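Local coordinates for DUF3224 domain-containing protein (Shewanella oneidensis, PDB 2OOJ) that is of unknown function but probably folds as an antiparallel beta barrel of the allene oxide cyclase-like clan and pairs with a second copy of itself, at residues E68-K73 with G79-Q84; T5-K10 with Y40-A45. One frame throughout, in Å; residues are numbered along the deposited sequence.

Both contacts belong to one antiparallel sheet, consistent with the barrel of its clan, their centres about 13 Å apart. Contact 2 comes first along the chain: it sets the start of strand 5-18 against the turn that leads from strand 29-39 into strand 43-55, near the surface. Contact 1 follows and is largely buried; it pairs strand 62-71 with strand 77-90. Strand 43-55 joins the two, since it leaves contact 2 and runs beside strand 62-71. They meet where A45 packs on V70 and where K73 N probably hydrogen-bonds to E44 O. Contact 2 holds the head of strand 43-55 against strand 5-18, and contact 1, in the hairpin next to 43-55, alone faces the second subunit.

Contact 1. Residues E68-K73 with G79-Q84; sequences EQVVGK and GSFVLQ
Strands 62-71 and 77-90 form an antiparallel beta hairpin of the sheet, and E68-G72 pair with G79-L83 along it. Three hydrogen-bonded pairs, E68 with L83, V70 with F81 and G72 with G79, alternate with non-hydrogen-bonded ones; V70 N to F81 O measures 2.8 Å. E68, V70, F81 and L83 share one face. There the F81 ring leans against V70, its partner across the strands: CG sits between the backbone N and the carbonyl carbon (chi1 53°), and one ring face meets V70 CB in a CH-pi contact, 4.0 Å from the ring centroid. V70 CG2 also reaches L83 CD1 at 3.9 Å, while the chain of E68 lies alongside L83, E68 CG to L83 CB 3.8 Å. On the other face, Q69 bends at chi2 (70°) and brings its amide back across the strands. Q69 NE2 donates to V70 O at 3.2 Å, from above the carbonyl plane, and F81 N reaches the same oxygen from the opposite face, giving it two donors. Q69 NE2 also donates to a water, 3.1 Å away, which in turn takes a bond from S80 OG at 2.7 Å. OE1 accepts from V25 N of the second subunit. With the amide gone, as in an alanine here, that V25 N would probably lose its acceptor, V70 O its second donor, and the water its link to this strand. E68, on the first face, is fixed by a salt bridge to K37 and by hydrogen bonds to S47 and H85. Strand 43-55 flanks the hairpin beside 62-71, and strand 93-107 beside 77-90; F81 and L83 touch L112 and M116 of strand 112-121, whereas Q69, V71 and S80 pack against the second subunit.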
ATOM      1  N   GLU B  68      -0.707   9.345  -1.529  1.00 28.32           N
ATOM      2  CA  GLU B  68      -0.352  10.712  -1.775  1.00 30.56           C
ATOM      3  C   GLU B  68      -1.593  11.521  -2.095  1.00 28.87           C
ATOM      4  O   GLU B  68      -2.479  11.052  -2.761  1.00 26.86           O
ATOM      5  CB  GLU B  68       0.681  10.841  -2.896  1.00 30.56           C
ATOM      6  CG  GLU B  68       0.240  10.344  -4.221  1.00 32.61           C
ATOM      7  CD  GLU B  68       1.323  10.400  -5.314  1.00 40.06           C
ATOM      8  OE1 GLU B  68       1.849  11.491  -5.594  1.00 46.36           O
ATOM      9  OE2 GLU B  68       1.607   9.354  -5.940  1.00 34.99           O
ATOM     10  N   GLN B  69      -1.598  12.754  -1.610  1.00 27.89           N
ATOM     11  CA  GLN B  69      -2.597  13.758  -1.945  1.00 28.84           C
ATOM     12  C   GLN B  69      -2.053  14.651  -3.068  1.00 27.95           C
ATOM     13  O   GLN B  69      -0.995  15.323  -2.911  1.00 27.77           O
ATOM     14  CB  GLN B  69      -2.881  14.591  -0.695  1.00 29.23           C
ATOM     15  CG  GLN B  69      -3.867  15.747  -0.853  1.00 27.85           C
ATOM     16  CD  GLN B  69      -5.260  15.345  -1.069  1.00 31.78           C
ATOM     17  OE1 GLN B  69      -5.972  15.008  -0.117  1.00 32.18           O
ATOM     18  NE2 GLN B  69      -5.712  15.412  -2.332  1.00 26.84           N
ATOM     19  N   VAL B  70      -2.777  14.642  -4.173  1.00 27.31           N
ATOM     20  CA  VAL B  70      -2.489  15.446  -5.355  1.00 27.55           C
ATOM     21  C   VAL B  70      -3.386  16.680  -5.397  1.00 30.93           C
ATOM     22  O   VAL B  70      -4.620  16.622  -5.125  1.00 28.11           O
ATOM     23  CB  VAL B  70      -2.687  14.621  -6.639  1.00 28.62           C
ATOM     24  CG1 VAL B  70      -2.241  15.410  -7.878  1.00 23.39           C
ATOM     25  CG2 VAL B  70      -1.912  13.259  -6.514  1.00 28.07           C
ATOM     26  N   VAL B  71      -2.762  17.801  -5.758  1.00 31.74           N
ATOM     27  CA  VAL B  71      -3.471  19.073  -5.912  1.00 30.50           C
ATOM     28  C   VAL B  71      -2.966  19.764  -7.162  1.00 28.23           C
ATOM     29  O   VAL B  71      -1.761  19.946  -7.351  1.00 28.15           O
ATOM     30  CB  VAL B  71      -3.252  19.996  -4.679  1.00 31.50           C
ATOM     31  CG1 VAL B  71      -4.087  21.239  -4.796  1.00 34.55           C
ATOM     32  CG2 VAL B  71      -3.577  19.257  -3.418  1.00 30.03           C
ATOM     33  N   GLY B  72      -3.882  20.155  -8.016  1.00 28.32           N
ATOM     34  CA  GLY B  72      -3.510  20.771  -9.272  1.00 27.83           C
ATOM     35  C   GLY B  72      -4.607  20.740 -10.286  1.00 29.10           C
ATOM     36  O   GLY B  72      -5.797  20.792  -9.957  1.00 31.56           O
ATOM     37  N   LYS B  73      -4.201  20.628 -11.544  1.00 30.43           N
ATOM     38  CA  LYS B  73      -5.124  20.713 -12.646  1.00 31.87           C
ATOM     39  C   LYS B  73      -5.002  19.460 -13.501  1.00 30.82           C
ATOM     40  O   LYS B  73      -3.900  18.986 -13.753  1.00 31.38           O
ATOM     41  CB  LYS B  73      -4.817  21.958 -13.493  1.00 33.22           C
ATOM     42  CG  LYS B  73      -5.330  23.240 -12.892  1.00 38.00           C
ATOM     43  CD  LYS B  73      -5.185  24.386 -13.894  1.00 43.68           C
ATOM     44  CE  LYS B  73      -5.489  25.704 -13.215  1.00 52.96           C
ATOM     45  NZ  LYS B  73      -5.292  26.859 -14.145  1.00 62.41           N
ATOM     46  N   GLY B  79      -8.403  20.815  -9.043  1.00 29.74           N
ATOM     47  CA  GLY B  79      -8.980  20.048  -7.951  1.00 27.92           C
ATOM     48  C   GLY B  79      -7.922  19.334  -7.161  1.00 27.62           C
ATOM     49  O   GLY B  79      -6.739  19.720  -7.169  1.00 28.53           O
ATOM     50  N   SER B  80      -8.344  18.263  -6.512  1.00 28.56           N
ATOM     51  CA  SER B  80      -7.443  17.387  -5.821  1.00 28.23           C
ATOM     52  C   SER B  80      -7.975  15.948  -5.916  1.00 28.11           C
ATOM     53  O   SER B  80      -9.151  15.725  -6.163  1.00 30.64           O
ATOM     54  CB  SER B  80      -7.340  17.843  -4.363  1.00 30.96           C
ATOM     55  OG  SER B  80      -8.618  17.921  -3.733  1.00 29.89           O
ATOM     56  N   PHE B  81      -7.100  14.996  -5.654  1.00 27.00           N
ATOM     57  CA  PHE B  81      -7.489  13.616  -5.447  1.00 27.25           C
ATOM     58  C   PHE B  81      -6.353  12.901  -4.730  1.00 27.94           C
ATOM     59  O   PHE B  81      -5.235  13.435  -4.617  1.00 26.97           O
ATOM     60  CB  PHE B  81      -7.830  12.950  -6.790  1.00 27.46           C
ATOM     61  CG  PHE B  81      -6.750  13.073  -7.812  1.00 27.85           C
ATOM     62  CD1 PHE B  81      -6.665  14.191  -8.615  1.00 27.73           C
ATOM     63  CD2 PHE B  81      -5.813  12.058  -7.971  1.00 28.43           C
ATOM     64  CE1 PHE B  81      -5.650  14.312  -9.563  1.00 26.67           C
ATOM     65  CE2 PHE B  81      -4.826  12.157  -8.917  1.00 25.36           C
ATOM     66  CZ  PHE B  81      -4.740  13.300  -9.713  1.00 29.14           C
ATOM     67  N   VAL B  82      -6.644  11.686  -4.269  1.00 28.16           N
ATOM     68  CA  VAL B  82      -5.625  10.830  -3.643  1.00 27.97           C
ATOM     69  C   VAL B  82      -5.268   9.667  -4.541  1.00 27.77           C
ATOM     70  O   VAL B  82      -6.149   9.020  -5.088  1.00 24.20           O
ATOM     71  CB  VAL B  82      -6.098  10.301  -2.261  1.00 30.41           C
ATOM     72  CG1 VAL B  82      -5.122   9.189  -1.657  1.00 25.55           C
ATOM     73  CG2 VAL B  82      -6.212  11.492  -1.292  1.00 23.55           C
ATOM     74  N   LEU B  83      -3.963   9.402  -4.652  1.00 24.99           N
ATOM     75  CA  LEU B  83      -3.454   8.210  -5.308  1.00 25.16           C
ATOM     76  C   LEU B  83      -2.926   7.187  -4.290  1.00 24.38           C
ATOM     77  O   LEU B  83      -2.285   7.555  -3.331  1.00 24.58           O
ATOM     78  CB  LEU B  83      -2.350   8.576  -6.285  1.00 26.25           C
ATOM     79  CG  LEU B  83      -2.706   9.271  -7.604  1.00 23.47           C
ATOM     80  CD1 LEU B  83      -1.452   9.826  -8.266  1.00 27.34           C
ATOM     81  CD2 LEU B  83      -3.430   8.274  -8.507  1.00 25.72           C
ATOM     82  N   GLN B  84      -3.220   5.908  -4.536  1.00 24.88           N
ATOM     83  CA  GLN B  84      -2.869   4.798  -3.649  1.00 24.52           C
ATOM     84  C   GLN B  84      -2.152   3.770  -4.435  1.00 24.05           C
ATOM     85  O   GLN B  84      -2.654   3.349  -5.490  1.00 26.10           O
ATOM     86  CB  GLN B  84      -4.128   4.210  -3.007  1.00 25.50           C
ATOM     87  CG  GLN B  84      -3.822   3.142  -1.897  1.00 26.50           C
ATOM     88  CD  GLN B  84      -5.052   2.809  -1.083  1.00 25.61           C
ATOM     89  OE1 GLN B  84      -5.622   3.681  -0.426  1.00 34.70           O
ATOM     90  NE2 GLN B  84      -5.442   1.541  -1.080  1.00 24.99           N
TER
HETATM   91  O   HOH W   1      -8.850  15.509  -2.492  1.00 28.64           O

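Contact 2. Residues T5-K10 with Y40-A45; sequences TKVTGK and YGELEA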
ATOM      1  N   THR B   5     -10.184   8.548 -20.899  1.00 35.37           N
ATOM      2  CA  THR B   5      -9.198   9.465 -21.441  1.00 35.28           C
ATOM      3  C   THR B   5      -7.845   9.037 -20.859  1.00 32.43           C
ATOM      4  O   THR B   5      -7.742   8.776 -19.656  1.00 31.82           O
ATOM      5  CB  THR B   5      -9.519  10.919 -21.051  1.00 36.91           C
ATOM      6  OG1 THR B   5     -10.782  11.309 -21.618  1.00 34.94           O
ATOM      7  CG2 THR B   5      -8.433  11.880 -21.539  1.00 32.34           C
ATOM      8  N   LYS B   6      -6.831   8.950 -21.706  1.00 30.56           N
ATOM      9  CA  LYS B   6      -5.474   8.601 -21.262  1.00 31.89           C
ATOM     10  C   LYS B   6      -4.531   9.716 -21.633  1.00 30.80           C
ATOM     11  O   LYS B   6      -4.415  10.060 -22.823  1.00 34.04           O
ATOM     12  CB  LYS B   6      -5.009   7.291 -21.898  1.00 32.22           C
ATOM     13  CG  LYS B   6      -3.553   6.920 -21.521  1.00 43.25           C
ATOM     14  CD  LYS B   6      -3.290   5.431 -21.725  1.00 49.04           C
ATOM     15  CE  LYS B   6      -1.838   5.145 -22.026  1.00 58.19           C
ATOM     16  NZ  LYS B   6      -1.546   5.186 -23.494  1.00 63.99           N
ATOM     17  N   VAL B   7      -3.917  10.309 -20.617  1.00 30.32           N
ATOM     18  CA  VAL B   7      -2.986  11.404 -20.760  1.00 29.69           C
ATOM     19  C   VAL B   7      -1.641  10.948 -20.247  1.00 27.74           C
ATOM     20  O   VAL B   7      -1.575  10.155 -19.326  1.00 27.34           O
ATOM     21  CB  VAL B   7      -3.419  12.678 -19.997  1.00 29.01           C
ATOM     22  CG1 VAL B   7      -4.729  13.259 -20.577  1.00 29.59           C
ATOM     23  CG2 VAL B   7      -3.572  12.433 -18.499  1.00 28.26           C
ATOM     24  N   THR B   8      -0.591  11.464 -20.859  1.00 31.56           N
ATOM     25  CA  THR B   8       0.798  11.103 -20.548  1.00 28.37           C
ATOM     26  C   THR B   8       1.622  12.369 -20.321  1.00 30.33           C
ATOM     27  O   THR B   8       1.400  13.422 -20.949  1.00 30.79           O
ATOM     28  CB  THR B   8       1.459  10.287 -21.672  1.00 32.02           C
ATOM     29  OG1 THR B   8       0.683   9.111 -21.914  1.00 34.07           O
ATOM     30  CG2 THR B   8       2.912   9.826 -21.253  1.00 34.78           C
ATOM     31  N   GLY B   9       2.599  12.268 -19.440  1.00 29.76           N
ATOM     32  CA  GLY B   9       3.398  13.436 -19.075  1.00 29.09           C
ATOM     33  C   GLY B   9       4.511  13.093 -18.112  1.00 30.22           C
ATOM     34  O   GLY B   9       4.582  11.966 -17.646  1.00 29.82           O
ATOM     35  N   LYS B  10       5.374  14.067 -17.839  1.00 30.77           N
ATOM     36  CA  LYS B  10       6.537  13.872 -16.974  1.00 32.06           C
ATOM     37  C   LYS B  10       6.141  14.051 -15.514  1.00 30.74           C
ATOM     38  O   LYS B  10       5.204  14.751 -15.202  1.00 33.31           O
ATOM     39  CB  LYS B  10       7.614  14.900 -17.327  1.00 33.68           C
ATOM     40  CG  LYS B  10       8.046  14.792 -18.778  1.00 36.05           C
ATOM     41  CD  LYS B  10       9.236  15.688 -19.117  1.00 39.25           C
ATOM     42  CE  LYS B  10       9.779  15.270 -20.498  1.00 48.05           C
ATOM     43  NZ  LYS B  10      10.946  16.090 -20.963  1.00 52.62           N
ATOM     44  N   TYR B  40       3.664  17.255 -14.599  1.00 31.06           N
ATOM     45  CA  TYR B  40       3.725  18.262 -15.653  1.00 31.37           C
ATOM     46  C   TYR B  40       2.835  17.816 -16.782  1.00 32.00           C
ATOM     47  O   TYR B  40       2.641  16.609 -16.996  1.00 32.09           O
ATOM     48  CB  TYR B  40       5.167  18.348 -16.194  1.00 33.21           C
ATOM     49  CG  TYR B  40       6.157  18.848 -15.179  1.00 33.84           C
ATOM     50  CD1 TYR B  40       6.294  20.205 -14.921  1.00 39.89           C
ATOM     51  CD2 TYR B  40       6.953  17.959 -14.453  1.00 34.12           C
ATOM     52  CE1 TYR B  40       7.204  20.665 -13.973  1.00 39.02           C
ATOM     53  CE2 TYR B  40       7.845  18.406 -13.503  1.00 37.25           C
ATOM     54  CZ  TYR B  40       7.973  19.763 -13.271  1.00 40.80           C
ATOM     55  OH  TYR B  40       8.851  20.211 -12.315  1.00 49.52           O
ATOM     56  N   GLY B  41       2.318  18.774 -17.533  1.00 31.53           N
ATOM     57  CA  GLY B  41       1.524  18.462 -18.702  1.00 32.81           C
ATOM     58  C   GLY B  41       0.032  18.478 -18.402  1.00 32.31           C
ATOM     59  O   GLY B  41      -0.483  19.371 -17.720  1.00 29.89           O
ATOM     60  N   GLU B  42      -0.650  17.467 -18.908  1.00 31.27           N
ATOM     61  CA  GLU B  42      -2.107  17.385 -18.779  1.00 31.80           C
ATOM     62  C   GLU B  42      -2.538  17.252 -17.324  1.00 29.62           C
ATOM     63  O   GLU B  42      -3.613  17.705 -16.947  1.00 32.65           O
ATOM     64  CB  GLU B  42      -2.610  16.205 -19.593  1.00 30.63           C
ATOM     65  CG  GLU B  42      -2.447  16.398 -21.053  1.00 38.39           C
ATOM     66  CD  GLU B  42      -3.545  17.239 -21.675  1.00 48.34           C
ATOM     67  OE1 GLU B  42      -4.331  17.876 -20.949  1.00 49.50           O
ATOM     68  OE2 GLU B  42      -3.597  17.282 -22.918  1.00 55.40           O
ATOM     69  N   LEU B  43      -1.710  16.587 -16.522  1.00 28.88           N
ATOM     70  CA  LEU B  43      -1.817  16.634 -15.069  1.00 28.69           C
ATOM     71  C   LEU B  43      -0.700  17.548 -14.611  1.00 30.00           C
ATOM     72  O   LEU B  43       0.499  17.182 -14.661  1.00 29.27           O
ATOM     73  CB  LEU B  43      -1.664  15.220 -14.446  1.00 30.46           C
ATOM     74  CG  LEU B  43      -1.740  15.150 -12.907  1.00 27.00           C
ATOM     75  CD1 LEU B  43      -3.057  15.758 -12.392  1.00 23.53           C
ATOM     76  CD2 LEU B  43      -1.564  13.678 -12.437  1.00 31.58           C
ATOM     77  N   GLU B  44      -1.080  18.753 -14.227  1.00 32.78           N
ATOM     78  CA  GLU B  44      -0.138  19.770 -13.742  1.00 32.98           C
ATOM     79  C   GLU B  44      -0.429  19.960 -12.259  1.00 30.81           C
ATOM     80  O   GLU B  44      -1.442  20.532 -11.886  1.00 28.94           O
ATOM     81  CB  GLU B  44      -0.339  21.075 -14.512  1.00 33.81           C
ATOM     82  CG  GLU B  44       0.787  22.087 -14.333  1.00 38.92           C
ATOM     83  CD  GLU B  44       0.394  23.519 -14.752  1.00 45.13           C
ATOM     84  OE1 GLU B  44      -0.738  23.713 -15.271  1.00 59.81           O
ATOM     85  OE2 GLU B  44       1.232  24.444 -14.561  1.00 59.94           O
ATOM     86  N   ALA B  45       0.410  19.385 -11.408  1.00 30.27           N
ATOM     87  CA  ALA B  45       0.060  19.272 -10.007  1.00 27.95           C
ATOM     88  C   ALA B  45       1.220  18.954  -9.145  1.00 29.47           C
ATOM     89  O   ALA B  45       2.305  18.684  -9.612  1.00 29.30           O
ATOM     90  CB  ALA B  45      -1.075  18.198  -9.808  1.00 28.79           C
TER
HETATM   91  O   HOH W   2       1.003  15.927 -20.722  1.00 41.46           O
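Y40 N donates to K10 O at 3.0 Å, the one direct hydrogen bond between T5-K10 and Y40-A45; its N-H...O angle is 151°, and the donor is tilted from the carbonyl plane. K10 O also lies near the plane of the Y40 ring, at its edge, 3.7 Å from Y40 CD2. Further along, the backbones part. Y40 O passes G9 CA at 3.9 Å, in a place where a side chain on G9 would collide with it. A water is bonded to E42 N, 2.9 Å away; its link to T8 O is doubtful, the separation being too short. Beyond it the two side chains meet at about a right angle: V7 CB touches E42 CB at 3.6 Å, and V7 CG1 lies beside E42 CG. The E42 chain, bent at chi2 (-81°), then carries its carboxylate away from V7. The Y127 hydroxyl, from strand 124-133 on the other side of strand 5-18, bonds to both Y40 O and L43 N. Residues 40-42 are the turn of the beta hairpin formed by strands 29-39 and 43-55, laid against the neighbouring strand 5-18 at one end of the antiparallel sheet.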